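Local coordinates for uncharacterized protein (Desulfotomaculum acetoxidans, PDB 3U4Y) that is of unknown function but folds as a seven-bladed beta-propeller of the lactonase family, at residues S23-D28 with G317-C322; P127-G132 with S148-V153; G174-F179 with N194-S199. All blocks are in the same frame, centred on the assembly; numbering follows the deposited sequence.

Contact 1: residues S23-D28 with G317-C322; sequences SFFSTD and GGIAIC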
loop_
_atom_site.group_PDB
_atom_site.type_symbol
_atom_site.label_atom_id
_atom_site.label_comp_id
_atom_site.label_asym_id
_atom_site.label_seq_id
_atom_site.Cartn_x
_atom_site.Cartn_y
_atom_site.Cartn_z
ATOM N N SER A 23 -13.490 6.593 5.935
ATOM C CA SER A 23 -13.882 6.372 7.322
ATOM C C SER A 23 -12.668 6.119 8.196
ATOM O O SER A 23 -11.705 5.498 7.772
ATOM C CB SER A 23 -14.803 5.157 7.450
ATOM O OG SER A 23 -16.019 5.343 6.762
ATOM N N PHE A 24 -12.726 6.609 9.423
ATOM C CA PHE A 24 -11.767 6.255 10.429
ATOM C C PHE A 24 -12.506 5.283 11.304
ATOM O O PHE A 24 -13.689 5.458 11.550
ATOM C CB PHE A 24 -11.369 7.478 11.224
ATOM C CG PHE A 24 -10.531 8.447 10.459
ATOM C CD1 PHE A 24 -9.161 8.308 10.410
ATOM C CD2 PHE A 24 -11.104 9.505 9.797
ATOM C CE1 PHE A 24 -8.380 9.217 9.719
ATOM C CE2 PHE A 24 -10.323 10.407 9.103
ATOM C CZ PHE A 24 -8.966 10.265 9.070
ATOM N N PHE A 25 -11.818 4.245 11.750
ATOM C CA PHE A 25 -12.434 3.209 12.557
ATOM C C PHE A 25 -11.483 2.898 13.712
ATOM O O PHE A 25 -10.276 3.139 13.619
ATOM C CB PHE A 25 -12.690 1.963 11.696
ATOM C CG PHE A 25 -11.448 1.393 11.093
ATOM C CD1 PHE A 25 -10.871 0.248 11.608
ATOM C CD2 PHE A 25 -10.830 2.020 10.024
ATOM C CE1 PHE A 25 -9.698 -0.272 11.062
ATOM C CE2 PHE A 25 -9.664 1.502 9.465
ATOM C CZ PHE A 25 -9.096 0.358 9.994
ATOM N N SER A 26 -12.015 2.383 14.814
ATOM C CA SER A 26 -11.138 1.971 15.890
ATOM C C SER A 26 -10.722 0.515 15.720
ATOM O O SER A 26 -11.548 -0.359 15.449
ATOM C CB SER A 26 -11.791 2.172 17.247
ATOM O OG SER A 26 -12.089 0.924 17.846
ATOM N N THR A 27 -9.419 0.296 15.861
ATOM C CA THR A 27 -8.790 -1.003 16.022
ATOM C C THR A 27 -9.347 -1.853 17.185
ATOM O O THR A 27 -9.284 -3.086 17.147
ATOM C CB THR A 27 -7.327 -0.731 16.315
ATOM O OG1 THR A 27 -6.749 -0.077 15.181
ATOM C CG2 THR A 27 -6.562 -2.012 16.661
ATOM N N ASP A 28 -9.887 -1.188 18.211
ATOM C CA ASP A 28 -10.300 -1.834 19.467
ATOM C C ASP A 28 -11.740 -2.314 19.464
ATOM O O ASP A 28 -12.013 -3.514 19.540
ATOM C CB ASP A 28 -10.179 -0.852 20.639
ATOM C CG ASP A 28 -8.759 -0.383 20.879
ATOM O OD1 ASP A 28 -7.855 -1.244 21.027
ATOM O OD2 ASP A 28 -8.561 0.855 20.916
ATOM N N GLY A 317 -11.375 0.112 -1.546
ATOM C CA GLY A 317 -10.156 0.871 -1.719
ATOM C C GLY A 317 -9.134 0.572 -0.642
ATOM O O GLY A 317 -9.282 -0.379 0.130
ATOM N N GLY A 318 -8.093 1.396 -0.603
ATOM C CA GLY A 318 -6.977 1.197 0.295
ATOM C C GLY A 318 -7.367 1.217 1.760
ATOM O O GLY A 318 -8.505 1.543 2.122
ATOM N N ILE A 319 -6.404 0.859 2.603
ATOM C CA ILE A 319 -6.597 0.820 4.041
ATOM C C ILE A 319 -5.259 0.996 4.714
ATOM O O ILE A 319 -4.248 0.469 4.241
ATOM C CB ILE A 319 -7.219 -0.511 4.491
ATOM C CG1 ILE A 319 -7.080 -0.697 6.000
ATOM C CG2 ILE A 319 -6.568 -1.680 3.789
ATOM C CD1 ILE A 319 -7.926 -1.848 6.517
ATOM N N ALA A 320 -5.257 1.749 5.812
ATOM C CA ALA A 320 -4.047 2.018 6.586
ATOM C C ALA A 320 -4.348 2.000 8.064
ATOM O O ALA A 320 -5.418 2.410 8.492
ATOM C CB ALA A 320 -3.445 3.351 6.209
ATOM N N ILE A 321 -3.400 1.522 8.852
ATOM C CA ILE A 321 -3.595 1.503 10.284
ATOM C C ILE A 321 -2.491 2.305 10.963
ATOM O O ILE A 321 -1.404 2.466 10.419
ATOM C CB ILE A 321 -3.694 0.062 10.799
ATOM C CG1 ILE A 321 -4.858 -0.645 10.103
ATOM C CG2 ILE A 321 -3.864 0.039 12.284
ATOM C CD1 ILE A 321 -5.452 -1.795 10.867
ATOM N N CYS A 322 -2.793 2.847 12.135
ATOM C CA CYS A 322 -1.851 3.682 12.857
ATOM C C CYS A 322 -0.692 2.852 13.389
ATOM O O CYS A 322 -0.909 1.840 14.061
ATOM C CB CYS A 322 -2.561 4.370 14.017
ATOM S SG CYS A 322 -1.513 5.556 14.845
#

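Contact 2: residues P127-G132 with S148-V153; sequences PYDAVG and SSANTV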
loop_
_atom_site.group_PDB
_atom_site.type_symbol
_atom_site.label_atom_id
_atom_site.label_comp_id
_atom_site.label_asym_id
_atom_site.label_seq_id
_atom_site.Cartn_x
_atom_site.Cartn_y
_atom_site.Cartn_z
ATOM N N PRO A 127 5.732 4.345 -17.363
ATOM C CA PRO A 127 5.205 3.549 -18.472
ATOM C C PRO A 127 3.744 3.206 -18.291
ATOM O O PRO A 127 3.241 3.213 -17.176
ATOM C CB PRO A 127 6.032 2.261 -18.412
ATOM C CG PRO A 127 7.231 2.608 -17.637
ATOM C CD PRO A 127 6.801 3.641 -16.647
ATOM N N TYR A 128 3.100 2.879 -19.406
ATOM C CA TYR A 128 1.697 2.485 -19.476
ATOM C C TYR A 128 1.249 1.390 -18.501
ATOM O O TYR A 128 0.132 1.434 -17.999
ATOM C CB TYR A 128 1.370 2.050 -20.909
ATOM C CG TYR A 128 1.926 0.708 -21.267
ATOM C CD1 TYR A 128 1.122 -0.419 -21.265
ATOM C CD2 TYR A 128 3.256 0.560 -21.584
ATOM C CE1 TYR A 128 1.631 -1.661 -21.581
ATOM C CE2 TYR A 128 3.788 -0.685 -21.897
ATOM C CZ TYR A 128 2.973 -1.793 -21.900
ATOM O OH TYR A 128 3.504 -3.029 -22.216
ATOM N N ASP A 129 2.115 0.417 -18.228
ATOM C CA ASP A 129 1.720 -0.766 -17.455
ATOM C C ASP A 129 2.026 -0.651 -15.981
ATOM O O ASP A 129 1.978 -1.651 -15.269
ATOM C CB ASP A 129 2.385 -2.038 -17.996
ATOM C CG ASP A 129 3.878 -1.880 -18.184
ATOM O OD1 ASP A 129 4.376 -0.736 -18.237
ATOM O OD2 ASP A 129 4.556 -2.906 -18.302
ATOM N N ALA A 130 2.323 0.570 -15.544
ATOM C CA ALA A 130 2.769 0.864 -14.186
ATOM C C ALA A 130 1.672 0.762 -13.114
ATOM O O ALA A 130 0.694 1.499 -13.162
ATOM C CB ALA A 130 3.355 2.236 -14.172
ATOM N N VAL A 131 1.831 -0.152 -12.157
ATOM C CA VAL A 131 0.982 -0.186 -10.961
ATOM C C VAL A 131 1.790 -0.489 -9.697
ATOM O O VAL A 131 2.808 -1.179 -9.744
ATOM C CB VAL A 131 -0.187 -1.190 -11.067
ATOM C CG1 VAL A 131 -0.915 -0.979 -12.358
ATOM C CG2 VAL A 131 0.304 -2.611 -10.981
ATOM N N GLY A 132 1.316 0.028 -8.572
ATOM C CA GLY A 132 1.980 -0.161 -7.303
ATOM C C GLY A 132 3.171 0.755 -7.100
ATOM O O GLY A 132 3.900 1.072 -8.046
ATOM N N SER A 148 3.256 -4.241 -15.198
ATOM C CA SER A 148 2.465 -5.465 -15.225
ATOM C C SER A 148 2.576 -6.246 -16.518
ATOM O O SER A 148 2.414 -7.459 -16.527
ATOM C CB SER A 148 0.989 -5.170 -14.912
ATOM O OG SER A 148 0.528 -3.997 -15.574
ATOM N N SER A 149 2.830 -5.553 -17.617
ATOM C CA SER A 149 2.914 -6.227 -18.905
ATOM C C SER A 149 4.338 -6.644 -19.255
ATOM O O SER A 149 4.538 -7.617 -19.966
ATOM C CB SER A 149 2.287 -5.378 -20.009
ATOM O OG SER A 149 0.887 -5.341 -19.840
ATOM N N ALA A 150 5.325 -5.923 -18.739
ATOM C CA ALA A 150 6.728 -6.292 -18.919
ATOM C C ALA A 150 7.227 -7.276 -17.850
ATOM O O ALA A 150 8.397 -7.609 -17.826
ATOM C CB ALA A 150 7.599 -5.050 -18.941
ATOM N N ASN A 151 6.335 -7.735 -16.979
ATOM C CA ASN A 151 6.687 -8.647 -15.893
ATOM C C ASN A 151 8.032 -8.354 -15.234
ATOM O O ASN A 151 8.830 -9.258 -14.958
ATOM C CB ASN A 151 6.651 -10.075 -16.388
ATOM C CG ASN A 151 5.386 -10.383 -17.093
ATOM O OD1 ASN A 151 4.400 -10.802 -16.489
ATOM N ND2 ASN A 151 5.384 -10.159 -18.385
ATOM N N THR A 152 8.239 -7.077 -14.955
ATOM C CA THR A 152 9.509 -6.553 -14.525
ATOM C C THR A 152 9.175 -5.499 -13.476
ATOM O O THR A 152 8.054 -5.000 -13.455
ATOM C CB THR A 152 10.154 -5.862 -15.710
ATOM O OG1 THR A 152 11.514 -5.568 -15.421
ATOM C CG2 THR A 152 9.433 -4.564 -15.996
ATOM N N VAL A 153 10.112 -5.159 -12.594
ATOM C CA VAL A 153 9.921 -3.965 -11.753
ATOM C C VAL A 153 10.974 -2.912 -12.079
ATOM O O VAL A 153 12.116 -3.249 -12.387
ATOM C CB VAL A 153 9.885 -4.245 -10.219
ATOM C CG1 VAL A 153 9.380 -5.634 -9.939
ATOM C CG2 VAL A 153 11.228 -4.067 -9.631
#

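Contact 3: residues G174-F179 with N194-S199; sequences GGTRPF and NLIGNS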
loop_
_atom_site.group_PDB
_atom_site.type_symbol
_atom_site.label_atom_id
_atom_site.label_comp_id
_atom_site.label_asym_id
_atom_site.label_seq_id
_atom_site.Cartn_x
_atom_site.Cartn_y
_atom_site.Cartn_z
ATOM N N GLY A 174 10.036 -12.332 -10.980
ATOM C CA GLY A 174 9.851 -13.699 -10.544
ATOM C C GLY A 174 8.811 -14.392 -11.388
ATOM O O GLY A 174 9.145 -15.155 -12.291
ATOM N N GLY A 175 7.545 -14.125 -11.093
ATOM C CA GLY A 175 6.451 -14.611 -11.917
ATOM C C GLY A 175 5.877 -13.540 -12.829
ATOM O O GLY A 175 6.498 -12.516 -13.108
ATOM N N THR A 176 4.661 -13.762 -13.288
ATOM C CA THR A 176 4.141 -12.908 -14.337
ATOM C C THR A 176 2.991 -12.027 -13.858
ATOM O O THR A 176 2.200 -12.430 -13.005
ATOM C CB THR A 176 3.807 -13.744 -15.626
ATOM O OG1 THR A 176 2.457 -13.532 -16.030
ATOM C CG2 THR A 176 4.021 -15.239 -15.380
ATOM N N ARG A 177 2.929 -10.811 -14.399
ATOM C CA ARG A 177 1.939 -9.810 -13.997
ATOM C C ARG A 177 2.215 -9.213 -12.598
ATOM O O ARG A 177 1.361 -9.258 -11.705
ATOM C CB ARG A 177 0.517 -10.385 -14.091
ATOM C CG ARG A 177 -0.591 -9.332 -14.074
ATOM C CD ARG A 177 -0.724 -8.608 -15.398
ATOM N NE ARG A 177 -1.008 -9.547 -16.479
ATOM C CZ ARG A 177 -0.109 -9.971 -17.365
ATOM N NH1 ARG A 177 -0.462 -10.843 -18.292
ATOM N NH2 ARG A 177 1.141 -9.531 -17.326
ATOM N N PRO A 178 3.411 -8.635 -12.414
ATOM C CA PRO A 178 3.737 -8.074 -11.105
ATOM C C PRO A 178 2.694 -7.016 -10.777
ATOM O O PRO A 178 2.346 -6.236 -11.671
ATOM C CB PRO A 178 5.092 -7.411 -11.327
ATOM C CG PRO A 178 5.521 -7.766 -12.714
ATOM C CD PRO A 178 4.326 -8.169 -13.465
ATOM N N PHE A 179 2.204 -6.987 -9.537
ATOM C CA PHE A 179 1.063 -6.136 -9.181
ATOM C C PHE A 179 1.268 -5.215 -7.969
ATOM O O PHE A 179 0.969 -4.041 -8.056
ATOM C CB PHE A 179 -0.200 -6.984 -9.000
ATOM C CG PHE A 179 -1.441 -6.181 -8.706
ATOM C CD1 PHE A 179 -2.034 -5.409 -9.684
ATOM C CD2 PHE A 179 -2.030 -6.223 -7.453
ATOM C CE1 PHE A 179 -3.187 -4.679 -9.415
ATOM C CE2 PHE A 179 -3.187 -5.492 -7.179
ATOM C CZ PHE A 179 -3.764 -4.718 -8.160
ATOM N N ASN A 194 3.154 -11.405 -7.847
ATOM C CA ASN A 194 2.957 -11.714 -9.244
ATOM C C ASN A 194 1.585 -12.319 -9.370
ATOM O O ASN A 194 1.315 -13.407 -8.862
ATOM C CB ASN A 194 4.018 -12.684 -9.698
ATOM C CG ASN A 194 5.420 -12.102 -9.601
ATOM O OD1 ASN A 194 5.723 -11.057 -10.180
ATOM N ND2 ASN A 194 6.289 -12.797 -8.888
ATOM N N LEU A 195 0.703 -11.581 -10.026
ATOM C CA LEU A 195 -0.722 -11.844 -9.928
ATOM C C LEU A 195 -1.178 -13.076 -10.717
ATOM O O LEU A 195 -1.992 -13.862 -10.233
ATOM C CB LEU A 195 -1.509 -10.586 -10.300
ATOM C CG LEU A 195 -3.020 -10.519 -10.042
ATOM C CD1 LEU A 195 -3.425 -11.178 -8.739
ATOM C CD2 LEU A 195 -3.454 -9.082 -10.042
ATOM N N ILE A 196 -0.665 -13.269 -11.923
ATOM C CA ILE A 196 -1.000 -14.513 -12.595
ATOM C C ILE A 196 0.050 -15.589 -12.338
ATOM O O ILE A 196 -0.286 -16.762 -12.260
ATOM C CB ILE A 196 -1.301 -14.357 -14.102
ATOM C CG1 ILE A 196 -0.150 -13.678 -14.814
ATOM C CG2 ILE A 196 -2.579 -13.574 -14.321
ATOM C CD1 ILE A 196 -0.302 -13.711 -16.317
ATOM N N GLY A 197 1.309 -15.181 -12.179
ATOM C CA GLY A 197 2.380 -16.093 -11.812
ATOM C C GLY A 197 2.055 -16.811 -10.515
ATOM O O GLY A 197 2.560 -17.903 -10.261
ATOM N N ASN A 198 1.198 -16.207 -9.692
ATOM C CA ASN A 198 0.831 -16.789 -8.399
ATOM C C ASN A 198 2.058 -17.092 -7.567
ATOM O O ASN A 198 2.276 -18.217 -7.144
ATOM C CB ASN A 198 0.060 -18.067 -8.607
ATOM C CG ASN A 198 -1.373 -17.828 -8.877
ATOM O OD1 ASN A 198 -1.881 -16.728 -8.676
ATOM N ND2 ASN A 198 -2.059 -18.864 -9.311
ATOM N N SER A 199 2.851 -16.059 -7.338
ATOM C CA SER A 199 4.145 -16.188 -6.711
ATOM C C SER A 199 4.558 -14.835 -6.142
ATOM O O SER A 199 4.211 -13.777 -6.672
ATOM C CB SER A 199 5.173 -16.600 -7.751
ATOM O OG SER A 199 5.553 -15.486 -8.553
#

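Contact 1: residues S23-D28 with G317-C322
F25 carries this contact. With its CG held between the backbone N and the carbonyl carbon (chi1 59°), the ring swings from strand 21-26 toward strand 319-321, and CZ at its tip does the touching. Two isoleucine ends meet that one atom: I319 CD1 arrives obliquely at 4.3 Å from F25 CZ, whereas I321 CD1 sits at the ring edge, near its plane. The carbonyl O of A320 is a looser oblique neighbour. I321 also turns its other branch, CG2, anti to its backbone N, and crosses T27 obliquely, with T27 OG1 4.1 Å from I321 CG2.

The two strands are not paired with each other. Strand 11-16 runs between them in the sheet, so their axes come no nearer than 9.3 Å and diverge by 42°. This is the blade where the propeller ring closes, with a C-terminal strand added to three N-terminal ones; C322, just past it, is tied to C51 by a disulfide. F288 of strand 286-291, in another blade, continues the apolar patch against I319 and I321. No hydrogen bond joins the two segments directly; each bonds to strand 11-16 (F25 with G12, G318 with V15), and their direct contact is buried, largely apolar and nondirectional.

Contact 2: residues P127-G132 with S148-V153
D129 sits at the third position of a type I turn, P127 to A130, which leads into the first strand of a propeller blade, 130-135. Its CB points at the loop that follows the next strand of the blade, 142-147, and lies 3.6 Å from S148 OG. At CB the chain turns so that CG lies between the backbone N and the carbonyl carbon (chi1 50°), bringing OD2 within reach of the backbone N-H groups of S149 and A150. OD2 accepts both of them. A150 N meets D129 OD2 nearly along the C-O axis at 3.1 Å, and S149 N reaches the anti lone pair of D129 OD2 at 3.2 Å. The other oxygen, OD1, forms a salt bridge with R147 NE, and also lies above one face of the Y128 ring, toward its rim. The Y128 hydroxyl comes up to S149, with OH 3.4 Å from S149 CB.

The backbone of D129 is gripped as well. S148 N points almost straight at D129 O (2.9 Å, 175°) from above the carbonyl plane, and S148 OG donates to D129 O in that plane, on a lone pair. An alanine in place of D129 would remove the carboxylate and would probably loosen the turn at S149 and A150, while R147 would lose its ionic partner. One residue thus binds the loop through four hydrogen bonds, and the nearby arginine is likely to keep the acid ionised even though it is largely buried.

Contact 3: residues G174-F179 with N194-S199
Two connections of a beta-propeller meet here: the linker that brings the chain from strand 164-172 of one blade to strand 178-183, the first of the next, and the hairpin turn between strands 189-194 and 199-204 of that second blade. The hairpin carries a G1 beta bulge, N198 and S199 both facing N194, with N198 in the left-handed backbone region.

P178 and N194 form an antiparallel non-hydrogen-bonded pair. Just beyond it R177 O takes the N-H of L195 in a nearly straight bond of 2.9 Å, with the donor well above the carbonyl plane. T176 O is held by two donors, both in its plane: G197 N at 3.0 Å on a lone pair, and I196 N through a more bent bond. G175 and G197 pass with their CA atoms 4.3 Å apart; a CB on either would run into the other segment.

N194 lies against G175, but its amide bonds to its own hairpin and to S173 at the start of the linker. ND2 donates to S199 OG at 2.8 Å, roughly in the amide plane, while OD1 bonds to S173 OG. R177 takes a course of its own: CG is anti to the backbone N, and bends at chi2 and chi3 curl the chain so that I196 CD1 lies over one face of the guanidinium, 3.5 Å from R177 NH1. R177 NH2 bonds in turn to S148 O of the neighbouring blade.

F179 and L195 leave their backbones side by side, each with CG anti to its N. In the resulting CH-pi contact L195 CD2 sits over one face of the F179 ring, 4.1 Å from its centroid.

Overall arrangement
Contact 1 is buried and contact 2 lies at the surface; contact 3, with its buried F179 and L195 and its exposed I196, falls between. Chemistry follows place: contact 1 is largely apolar and lies within the closing blade, across one intervening strand, contact 2 is polar and charged, and contact 3 mixes backbone bonds with apolar packing. Contacts 2 and 3 touch, their centres about 11 Å apart, and occupy successive blades: besides its link to S148, R177 of the linker offers its backbone N to N151 OD1, and V131 packs against F179. Contact 1 stands opposite both across the chain's centre, about 28 Å from each between centres, and along the chain its loop encloses the other two.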